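Local structure of Endonuclease/exonuclease/phosphatase domain-containing protein (Enterococcus faecalis, 3L1W) at residues Glu105-Arg110 against Asp134-Ala140; Leu211-Ile217 against His242-Ala247; Thr5-Arg9 against Pro239-Phe243. The protein is of unknown function but has the endonuclease/exonuclease/phosphatase fold, and may act as a 3'-5' RNA exonuclease. All coordinates share one frame. Residue numbers count along the deposited sequence, not the author numbering.

Contact 1: Glu105-Arg110 against Asp134-Ala140; sequences EAGCPR and DHISAHA. With SO4 (sulfate ion), chain H.
One carboxylate, that of Asp134, serves two donors of the facing loop through its two oxygens. Asp134 OD1 accepts from Arg110 NE at 2.8 Å in a salt bridge. Asp134 OD2 accepts from Gly107 N at 3.1 Å, although the placing of this oxygen is less certain. Asp134 chi1 is -141°, between wells; it turns the carboxylate to the loop although the CA-to-CB bond points sideways. The loop 105-110 has no regular structure. Gly107 sits at phi/psi -95/-6, and Cys108 (-168/163) to Arg110 (-134/145) are extended. Arg110 is m at chi1 and chi2, then t at chi3. This bend places Asp134 CA over one face of its guanidinium, and His135 CD2 lies 3.2 Å from Arg110 NH2 near the guanidinium plane.

Segment 134-140 is a loop that turns into helix 138-151. Ser137 (-164/159, chi1 p) is the N-cap: Ala140 N donates to Ser137 OG at 3.0 Å. A sulfate, probably from the crystallisation liquor, accepts from Ala138 N at 2.7 Å through its O2. CA atoms of Glu105 and Ala140 are 5.1 Å apart, those of Gly107 and Ile136 6.3 Å. Glu105 O packs 3.7 Å from both Ile136 CG2 and Ala140 CB.

The loop before strand 111-119 is thus tied to the start of the helix that follows strand 126-132. The buried charges of Arg110 and Asp134 neutralise each other, and the second carboxylate oxygen holds the loop backbone at Gly107.

Contact 2: Leu211-Ile217 against His242-Ala247; sequences LEEIDYI and HFPLEA
Leu211 begins an irregular run; Leu211 CD1 lies 4.0 Å from Phe243 CE2, at the edge of the ring. Ile214 (chi1 p, chi2 t) brings CD1 to 3.6 Å from His242 CE1. At Asp215 strand 215-220 begins. Asp215 (chi1 m) accepts from His242 ND1 through OD2 at 2.6 Å, with an angle of 167°. His242 is also m at chi1. Thr198 gives the same Asp215 oxygen a second hydrogen bond.

Tyr216 points away, and Tyr216 OH donates to Glu213 O at 2.8 Å. Tyr216 CA still meets Leu245 CD2 at 3.6 Å. Ile217 (m, t) points toward the other strand: CG1 is 3.9 Å from Leu245 CD2, and CD1 is 3.9 Å from Ala247 CB. Leu245 is t, p.

The segments of strands 215-217 and 245-247 run nearly parallel, at 9°, with axes 7.6 Å apart at closest. CA pairs are Asp215-Leu245 at 7.3 Å and Ile217-Ala247 at 7.5 Å. The two strands belong to different sheets, so side chains fill the space between them, touching side chains and backbone of the other strand. This is part of the buried interface of the two-sheet beta sandwich of the DNase I-like fold. The His-carboxylate hydrogen bond at its end is consistent with the His-Asp pair found in active sites of DNase I-like enzymes.

Contact 3: Thr5-Arg9 against Pro239-Phe243; sequences TYNVR and PSDHF
Pro239 starts the irregular loop before strand 245-251. Pro239 CB lies 3.6 Å from Tyr6 OH. Ser240 (-135/169, chi1 t) makes the direct hydrogen bond between the segments: Ser240 OG donates to Asn7 O at 2.6 Å. Ser240 OG also accepts weakly from His242 N at 3.3 Å. A water bonds to Ser240 N (3.2 Å), Tyr6 OH (2.8 Å) and His242 O (2.8 Å).

Asp241 is p at chi1. A second water joins Asp241 OD1 (2.7 Å) to Asn7 OD1 (2.9 Å). Asp241 OD2 and Arg9 NH1 form a long salt bridge at 4.0 Å, of charges only, since no N-H points at the oxygen; Asp15 is the stronger partner of Arg9.

His242 (chi1 m) lies flat against Asn7 (chi1 t). Asn7 CB is 3.5 Å from the His242 ring centroid, 6° off the normal, a CH-pi contact. A third water links Phe243 O to Asn7 N, 2.9 Å from each.

CA pairs are Val8-Ser240 at 5.2 Å, Asn7-His242 at 6.0 Å and Tyr6-Phe243 at 6.8 Å. Asn7 OD1 accepts from Arg9 N at 3.0 Å, an Asx turn where strand 2-7 ends. Asn7 ND2 donates to Asp166 and Glu43, and His242 ND1 to Asp215. These bonds hold Asn7 and His242 side by side, consistent with a DNase I-like active site.

How the contacts relate
Contacts 2 and 3 end on the same part of the chain and share His242 and Phe243. Their centres are 9 Å apart. Strands 2-7 and 245-251 are neighbours in one sheet, joined by a probable hydrogen bond from Thr5 N to Leu245 O at 2.8 Å. Strand 215-220 lies in the other sheet, so the two contacts converge where the sheets meet, near the probable active site. Contact 1 is about 20 Å from each by centres and about 8 Å by nearest atoms, without touching. In sequence it is nested within contact 3 and precedes contact 2. It ties the loop before strand 111-119 to the start of helix 138-151, at a more exposed part of the fold.

Contact 1: Glu105-Arg110 against Asp134-Ala140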
loop_
_atom_site.group_PDB
_atom_site.type_symbol
_atom_site.label_atom_id
_atom_site.label_comp_id
_atom_site.label_asym_id
_atom_site.label_seq_id
_atom_site.Cartn_x
_atom_site.Cartn_y
_atom_site.Cartn_z
ATOM N N GLU A 105 4.112 -9.441 -38.176
ATOM C CA GLU A 105 5.151 -8.574 -37.635
ATOM C C GLU A 105 5.695 -9.072 -36.299
ATOM O O GLU A 105 6.698 -8.556 -35.813
ATOM C CB GLU A 105 4.604 -7.159 -37.422
ATOM C CG GLU A 105 3.921 -6.545 -38.633
ATOM C CD GLU A 105 4.763 -5.479 -39.287
ATOM O OE1 GLU A 105 5.946 -5.757 -39.574
ATOM O OE2 GLU A 105 4.243 -4.364 -39.510
ATOM N N ALA A 106 5.022 -10.046 -35.695
ATOM C CA ALA A 106 5.312 -10.408 -34.307
ATOM C C ALA A 106 6.266 -11.583 -34.210
ATOM O O ALA A 106 6.418 -12.346 -35.158
ATOM C CB ALA A 106 4.019 -10.714 -33.544
ATOM N N GLY A 107 6.896 -11.730 -33.048
ATOM C CA GLY A 107 7.868 -12.791 -32.844
ATOM C C GLY A 107 7.315 -14.056 -32.209
ATOM O O GLY A 107 8.018 -15.055 -32.079
ATOM N N CYS A 108 6.053 -14.020 -31.803
ATOM C CA CYS A 108 5.453 -15.158 -31.120
ATOM C C CYS A 108 3.944 -14.972 -31.031
ATOM O O CYS A 108 3.448 -13.862 -31.215
ATOM C CB CYS A 108 6.042 -15.295 -29.712
ATOM S SG CYS A 108 5.623 -13.925 -28.592
ATOM N N PRO A 109 3.210 -16.056 -30.751
ATOM C CA PRO A 109 1.771 -15.890 -30.536
ATOM C C PRO A 109 1.541 -14.969 -29.349
ATOM O O PRO A 109 2.292 -15.023 -28.366
ATOM C CB PRO A 109 1.293 -17.315 -30.220
ATOM C CG PRO A 109 2.367 -18.213 -30.744
ATOM C CD PRO A 109 3.638 -17.451 -30.566
ATOM N N ARG A 110 0.547 -14.094 -29.464
ATOM C CA ARG A 110 0.155 -13.221 -28.371
ATOM C C ARG A 110 -1.350 -13.283 -28.288
ATOM O O ARG A 110 -2.029 -13.405 -29.311
ATOM C CB ARG A 110 0.572 -11.772 -28.635
ATOM C CG ARG A 110 2.063 -11.548 -28.666
ATOM C CD ARG A 110 2.617 -11.352 -27.278
ATOM N NE ARG A 110 4.074 -11.301 -27.307
ATOM C CZ ARG A 110 4.833 -11.169 -26.229
ATOM N NH1 ARG A 110 4.267 -11.056 -25.034
ATOM N NH2 ARG A 110 6.153 -11.139 -26.346
ATOM N N ASP A 134 3.601 -7.292 -28.033
ATOM C CA ASP A 134 4.885 -7.868 -28.400
ATOM C C ASP A 134 6.038 -6.930 -28.064
ATOM O O ASP A 134 5.925 -5.717 -28.221
ATOM C CB ASP A 134 4.887 -8.159 -29.907
ATOM C CG ASP A 134 5.571 -9.457 -30.249
ATOM O OD1 ASP A 134 5.122 -10.518 -29.773
ATOM O OD2 ASP A 134 6.555 -9.423 -31.008
ATOM N N HIS A 135 7.150 -7.483 -27.599
ATOM C CA HIS A 135 8.321 -6.666 -27.292
ATOM C C HIS A 135 9.191 -6.411 -28.525
ATOM O O HIS A 135 10.043 -5.531 -28.523
ATOM C CB HIS A 135 9.170 -7.319 -26.195
ATOM C CG HIS A 135 9.629 -8.709 -26.526
ATOM N ND1 HIS A 135 10.732 -8.963 -27.314
ATOM C CD2 HIS A 135 9.141 -9.918 -26.162
ATOM C CE1 HIS A 135 10.898 -10.268 -27.429
ATOM N NE2 HIS A 135 9.946 -10.872 -26.741
ATOM N N ILE A 136 8.963 -7.171 -29.584
ATOM C CA ILE A 136 9.882 -7.178 -30.715
ATOM C C ILE A 136 10.058 -5.815 -31.406
ATOM O O ILE A 136 11.177 -5.430 -31.745
ATOM C CB ILE A 136 9.475 -8.273 -31.734
ATOM C CG1 ILE A 136 10.642 -8.646 -32.637
ATOM C CG2 ILE A 136 8.285 -7.836 -32.558
ATOM C CD1 ILE A 136 10.259 -9.667 -33.684
ATOM N N SER A 137 8.966 -5.078 -31.607
ATOM C CA SER A 137 9.048 -3.820 -32.338
ATOM C C SER A 137 7.821 -2.952 -32.138
ATOM O O SER A 137 6.757 -3.442 -31.765
ATOM C CB SER A 137 9.214 -4.091 -33.835
ATOM O OG SER A 137 7.982 -4.512 -34.409
ATOM N N ALA A 138 7.973 -1.656 -32.381
ATOM C CA ALA A 138 6.844 -0.739 -32.321
ATOM C C ALA A 138 5.774 -1.102 -33.354
ATOM O O ALA A 138 4.581 -0.945 -33.102
ATOM C CB ALA A 138 7.308 0.699 -32.511
ATOM N N HIS A 139 6.198 -1.579 -34.522
ATOM C CA HIS A 139 5.238 -1.974 -35.546
ATOM C C HIS A 139 4.395 -3.157 -35.081
ATOM O O HIS A 139 3.188 -3.191 -35.310
ATOM C CB HIS A 139 5.936 -2.295 -36.875
ATOM C CG HIS A 139 6.397 -1.082 -37.618
ATOM N ND1 HIS A 139 7.491 -1.093 -38.461
ATOM C CD2 HIS A 139 5.916 0.184 -37.645
ATOM C CE1 HIS A 139 7.659 0.111 -38.976
ATOM N NE2 HIS A 139 6.716 0.904 -38.497
ATOM N N ALA A 140 5.031 -4.120 -34.420
ATOM C CA ALA A 140 4.315 -5.268 -33.873
ATOM C C ALA A 140 3.311 -4.852 -32.805
ATOM O O ALA A 140 2.227 -5.426 -32.698
ATOM C CB ALA A 140 5.288 -6.287 -33.296
HETATM S S SO4 H . 11.621 -0.687 -32.938
HETATM O O1 SO4 H . 12.319 -1.618 -32.049
HETATM O O2 SO4 H . 10.328 -0.331 -32.372
HETATM O O3 SO4 H . 12.429 0.520 -33.097
HETATM O O4 SO4 H . 11.426 -1.307 -34.248
HETATM O O HOH W 1 2.279 -2.326 -37.766
#

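Contact 2: Leu211-Ile217 against His242-Ala247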
loop_
_atom_site.group_PDB
_atom_site.type_symbol
_atom_site.label_atom_id
_atom_site.label_comp_id
_atom_site.label_asym_id
_atom_site.label_seq_id
_atom_site.Cartn_x
_atom_site.Cartn_y
_atom_site.Cartn_z
ATOM N N LEU A 211 13.352 4.194 -14.651
ATOM C CA LEU A 211 12.302 3.195 -14.843
ATOM C C LEU A 211 11.743 3.316 -16.257
ATOM O O LEU A 211 11.687 4.411 -16.813
ATOM C CB LEU A 211 11.180 3.407 -13.843
ATOM C CG LEU A 211 11.624 3.257 -12.392
ATOM C CD1 LEU A 211 10.568 3.815 -11.457
ATOM C CD2 LEU A 211 11.906 1.789 -12.079
ATOM N N GLU A 212 11.355 2.193 -16.852
ATOM C CA GLU A 212 10.629 2.242 -18.114
ATOM C C GLU A 212 9.131 2.359 -17.841
ATOM O O GLU A 212 8.602 1.703 -16.947
ATOM C CB GLU A 212 10.927 0.992 -18.949
ATOM C CG GLU A 212 12.408 0.831 -19.279
ATOM C CD GLU A 212 12.684 -0.367 -20.167
ATOM O OE1 GLU A 212 11.765 -0.796 -20.893
ATOM O OE2 GLU A 212 13.818 -0.886 -20.130
ATOM N N GLU A 213 8.458 3.214 -18.604
ATOM C CA GLU A 213 7.011 3.371 -18.495
ATOM C C GLU A 213 6.342 2.512 -19.556
ATOM O O GLU A 213 6.054 2.978 -20.668
ATOM C CB GLU A 213 6.605 4.833 -18.692
ATOM C CG GLU A 213 7.169 5.776 -17.652
ATOM C CD GLU A 213 6.960 7.239 -17.997
ATOM O OE1 GLU A 213 6.294 7.538 -19.013
ATOM O OE2 GLU A 213 7.478 8.092 -17.250
ATOM N N ILE A 214 6.101 1.249 -19.225
ATOM C CA ILE A 214 5.558 0.334 -20.224
ATOM C C ILE A 214 4.210 -0.290 -19.841
ATOM O O ILE A 214 3.524 -0.846 -20.696
ATOM C CB ILE A 214 6.573 -0.771 -20.620
ATOM C CG1 ILE A 214 7.009 -1.602 -19.404
ATOM C CG2 ILE A 214 7.783 -0.151 -21.344
ATOM C CD1 ILE A 214 7.967 -2.749 -19.778
ATOM N N ASP A 215 3.824 -0.160 -18.573
ATOM C CA ASP A 215 2.516 -0.651 -18.122
ATOM C C ASP A 215 1.564 0.520 -18.001
ATOM O O ASP A 215 1.969 1.591 -17.561
ATOM C CB ASP A 215 2.651 -1.337 -16.766
ATOM C CG ASP A 215 3.603 -2.504 -16.809
ATOM O OD1 ASP A 215 3.234 -3.540 -17.387
ATOM O OD2 ASP A 215 4.729 -2.381 -16.281
ATOM N N TYR A 216 0.303 0.307 -18.376
ATOM C CA TYR A 216 -0.693 1.372 -18.456
ATOM C C TYR A 216 -2.075 0.911 -18.031
ATOM O O TYR A 216 -2.441 -0.257 -18.202
ATOM C CB TYR A 216 -0.796 1.902 -19.892
ATOM C CG TYR A 216 0.449 2.612 -20.353
ATOM C CD1 TYR A 216 0.528 4.000 -20.337
ATOM C CD2 TYR A 216 1.559 1.895 -20.776
ATOM C CE1 TYR A 216 1.682 4.653 -20.741
ATOM C CE2 TYR A 216 2.717 2.536 -21.166
ATOM C CZ TYR A 216 2.770 3.909 -21.153
ATOM O OH TYR A 216 3.919 4.541 -21.553
ATOM N N ILE A 217 -2.841 1.852 -17.488
ATOM C CA ILE A 217 -4.262 1.655 -17.276
ATOM C C ILE A 217 -4.979 2.745 -18.057
ATOM O O ILE A 217 -4.979 3.913 -17.664
ATOM C CB ILE A 217 -4.636 1.702 -15.779
ATOM C CG1 ILE A 217 -3.963 0.550 -15.032
ATOM C CG2 ILE A 217 -6.154 1.652 -15.596
ATOM C CD1 ILE A 217 -4.270 0.550 -13.511
ATOM N N HIS A 242 8.463 -5.792 -12.716
ATOM C CA HIS A 242 7.566 -4.641 -12.831
ATOM C C HIS A 242 6.990 -4.305 -11.463
ATOM O O HIS A 242 6.810 -5.195 -10.631
ATOM C CB HIS A 242 6.362 -4.971 -13.713
ATOM C CG HIS A 242 6.698 -5.284 -15.134
ATOM N ND1 HIS A 242 6.175 -4.572 -16.195
ATOM C CD2 HIS A 242 7.448 -6.272 -15.674
ATOM C CE1 HIS A 242 6.624 -5.086 -17.327
ATOM N NE2 HIS A 242 7.386 -6.126 -17.039
ATOM N N PHE A 243 6.648 -3.042 -11.252
ATOM C CA PHE A 243 5.765 -2.685 -10.135
ATOM C C PHE A 243 4.325 -2.903 -10.579
ATOM O O PHE A 243 3.992 -2.655 -11.737
ATOM C CB PHE A 243 5.899 -1.199 -9.785
ATOM C CG PHE A 243 7.262 -0.797 -9.312
ATOM C CD1 PHE A 243 7.948 -1.587 -8.405
ATOM C CD2 PHE A 243 7.844 0.392 -9.746
ATOM C CE1 PHE A 243 9.210 -1.207 -7.945
ATOM C CE2 PHE A 243 9.099 0.783 -9.285
ATOM C CZ PHE A 243 9.783 -0.018 -8.388
ATOM N N PRO A 244 3.451 -3.340 -9.656
ATOM C CA PRO A 244 2.021 -3.246 -9.962
ATOM C C PRO A 244 1.626 -1.790 -10.188
ATOM O O PRO A 244 2.209 -0.857 -9.600
ATOM C CB PRO A 244 1.339 -3.756 -8.676
ATOM C CG PRO A 244 2.416 -4.503 -7.927
ATOM C CD PRO A 244 3.708 -3.838 -8.298
ATOM N N LEU A 245 0.612 -1.602 -11.022
ATOM C CA LEU A 245 0.057 -0.288 -11.289
ATOM C C LEU A 245 -1.401 -0.385 -10.905
ATOM O O LEU A 245 -2.102 -1.290 -11.365
ATOM C CB LEU A 245 0.182 0.034 -12.786
ATOM C CG LEU A 245 -0.451 1.309 -13.333
ATOM C CD1 LEU A 245 0.099 2.536 -12.615
ATOM C CD2 LEU A 245 -0.189 1.400 -14.854
ATOM N N GLU A 246 -1.859 0.516 -10.049
ATOM C CA GLU A 246 -3.256 0.498 -9.649
ATOM C C GLU A 246 -3.990 1.806 -9.939
ATOM O O GLU A 246 -3.372 2.854 -10.147
ATOM C CB GLU A 246 -3.392 0.101 -8.177
ATOM C CG GLU A 246 -2.924 1.151 -7.192
ATOM C CD GLU A 246 -3.457 0.897 -5.781
ATOM O OE1 GLU A 246 -3.444 -0.264 -5.317
ATOM O OE2 GLU A 246 -3.901 1.866 -5.137
ATOM N N ALA A 247 -5.312 1.719 -10.017
ATOM C CA ALA A 247 -6.151 2.902 -10.167
ATOM C C ALA A 247 -7.388 2.762 -9.299
ATOM O O ALA A 247 -7.862 1.657 -9.038
ATOM C CB ALA A 247 -6.558 3.102 -11.628
#

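Contact 3: Thr5-Arg9 against Pro239-Phe243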
loop_
_atom_site.group_PDB
_atom_site.type_symbol
_atom_site.label_atom_id
_atom_site.label_comp_id
_atom_site.label_asym_id
_atom_site.label_seq_id
_atom_site.Cartn_x
_atom_site.Cartn_y
_atom_site.Cartn_z
ATOM N N THR A 5 -3.039 -3.668 -12.593
ATOM C CA THR A 5 -2.410 -4.552 -13.558
ATOM C C THR A 5 -1.011 -4.877 -13.031
ATOM O O THR A 5 -0.352 -4.036 -12.424
ATOM C CB THR A 5 -2.377 -3.935 -14.978
ATOM O OG1 THR A 5 -1.689 -4.818 -15.877
ATOM C CG2 THR A 5 -1.679 -2.573 -14.977
ATOM N N TYR A 6 -0.566 -6.109 -13.244
ATOM C CA TYR A 6 0.710 -6.542 -12.678
ATOM C C TYR A 6 1.312 -7.612 -13.573
ATOM O O TYR A 6 0.749 -8.708 -13.723
ATOM C CB TYR A 6 0.460 -7.098 -11.272
ATOM C CG TYR A 6 1.675 -7.327 -10.387
ATOM C CD1 TYR A 6 2.913 -6.746 -10.671
ATOM C CD2 TYR A 6 1.569 -8.113 -9.239
ATOM C CE1 TYR A 6 4.005 -6.947 -9.832
ATOM C CE2 TYR A 6 2.647 -8.315 -8.403
ATOM C CZ TYR A 6 3.863 -7.739 -8.699
ATOM O OH TYR A 6 4.929 -7.969 -7.846
ATOM N N ASN A 7 2.435 -7.278 -14.198
ATOM C CA ASN A 7 3.218 -8.252 -14.928
ATOM C C ASN A 7 4.113 -8.919 -13.901
ATOM O O ASN A 7 5.006 -8.268 -13.337
ATOM C CB ASN A 7 4.041 -7.551 -16.017
ATOM C CG ASN A 7 4.901 -8.515 -16.817
ATOM O OD1 ASN A 7 5.433 -9.484 -16.285
ATOM N ND2 ASN A 7 5.049 -8.244 -18.107
ATOM N N VAL A 8 3.862 -10.210 -13.648
ATOM C CA VAL A 8 4.499 -10.890 -12.522
ATOM C C VAL A 8 5.789 -11.607 -12.863
ATOM O O VAL A 8 6.364 -12.267 -11.991
ATOM C CB VAL A 8 3.526 -11.862 -11.799
ATOM C CG1 VAL A 8 2.322 -11.096 -11.247
ATOM C CG2 VAL A 8 3.100 -13.012 -12.725
ATOM N N ARG A 9 6.241 -11.448 -14.115
ATOM C CA ARG A 9 7.468 -12.072 -14.645
ATOM C C ARG A 9 7.354 -13.585 -14.847
ATOM O O ARG A 9 7.164 -14.357 -13.897
ATOM C CB ARG A 9 8.700 -11.706 -13.799
ATOM C CG ARG A 9 9.985 -12.460 -14.172
ATOM C CD ARG A 9 10.557 -12.062 -15.528
ATOM N NE ARG A 9 11.915 -12.604 -15.666
ATOM C CZ ARG A 9 12.678 -12.468 -16.743
ATOM N NH1 ARG A 9 12.228 -11.807 -17.799
ATOM N NH2 ARG A 9 13.904 -12.999 -16.760
ATOM N N PRO A 239 9.308 -8.241 -5.908
ATOM C CA PRO A 239 8.668 -9.532 -6.196
ATOM C C PRO A 239 8.561 -9.806 -7.701
ATOM O O PRO A 239 8.538 -10.960 -8.082
ATOM C CB PRO A 239 7.275 -9.384 -5.568
ATOM C CG PRO A 239 7.422 -8.291 -4.551
ATOM C CD PRO A 239 8.418 -7.338 -5.158
ATOM N N SER A 240 8.483 -8.761 -8.524
ATOM C CA SER A 240 8.520 -8.896 -9.979
ATOM C C SER A 240 9.457 -7.827 -10.521
ATOM O O SER A 240 9.855 -6.921 -9.767
ATOM C CB SER A 240 7.130 -8.701 -10.597
ATOM O OG SER A 240 7.219 -8.774 -12.023
ATOM N N ASP A 241 9.816 -7.916 -11.806
ATOM C CA ASP A 241 10.627 -6.864 -12.417
ATOM C C ASP A 241 9.782 -5.687 -12.904
ATOM O O ASP A 241 10.313 -4.706 -13.433
ATOM C CB ASP A 241 11.577 -7.395 -13.517
ATOM C CG ASP A 241 10.858 -8.153 -14.631
ATOM O OD1 ASP A 241 9.628 -8.353 -14.569
ATOM O OD2 ASP A 241 11.561 -8.565 -15.582
ATOM N N HIS A 242 8.463 -5.792 -12.716
ATOM C CA HIS A 242 7.566 -4.641 -12.831
ATOM C C HIS A 242 6.990 -4.305 -11.463
ATOM O O HIS A 242 6.810 -5.195 -10.631
ATOM C CB HIS A 242 6.362 -4.971 -13.713
ATOM C CG HIS A 242 6.698 -5.284 -15.134
ATOM N ND1 HIS A 242 6.175 -4.572 -16.195
ATOM C CD2 HIS A 242 7.448 -6.272 -15.674
ATOM C CE1 HIS A 242 6.624 -5.086 -17.327
ATOM N NE2 HIS A 242 7.386 -6.126 -17.039
ATOM N N PHE A 243 6.648 -3.042 -11.252
ATOM C CA PHE A 243 5.765 -2.685 -10.135
ATOM C C PHE A 243 4.325 -2.903 -10.579
ATOM O O PHE A 243 3.992 -2.655 -11.737
ATOM C CB PHE A 243 5.899 -1.199 -9.785
ATOM C CG PHE A 243 7.262 -0.797 -9.312
ATOM C CD1 PHE A 243 7.948 -1.587 -8.405
ATOM C CD2 PHE A 243 7.844 0.392 -9.746
ATOM C CE1 PHE A 243 9.210 -1.207 -7.945
ATOM C CE2 PHE A 243 9.099 0.783 -9.285
ATOM C CZ PHE A 243 9.783 -0.018 -8.388
HETATM O O HOH W 2 6.917 -6.057 -7.959
HETATM O O HOH W 3 3.025 -4.454 -13.823
HETATM O O HOH W 4 8.337 -9.349 -16.691
#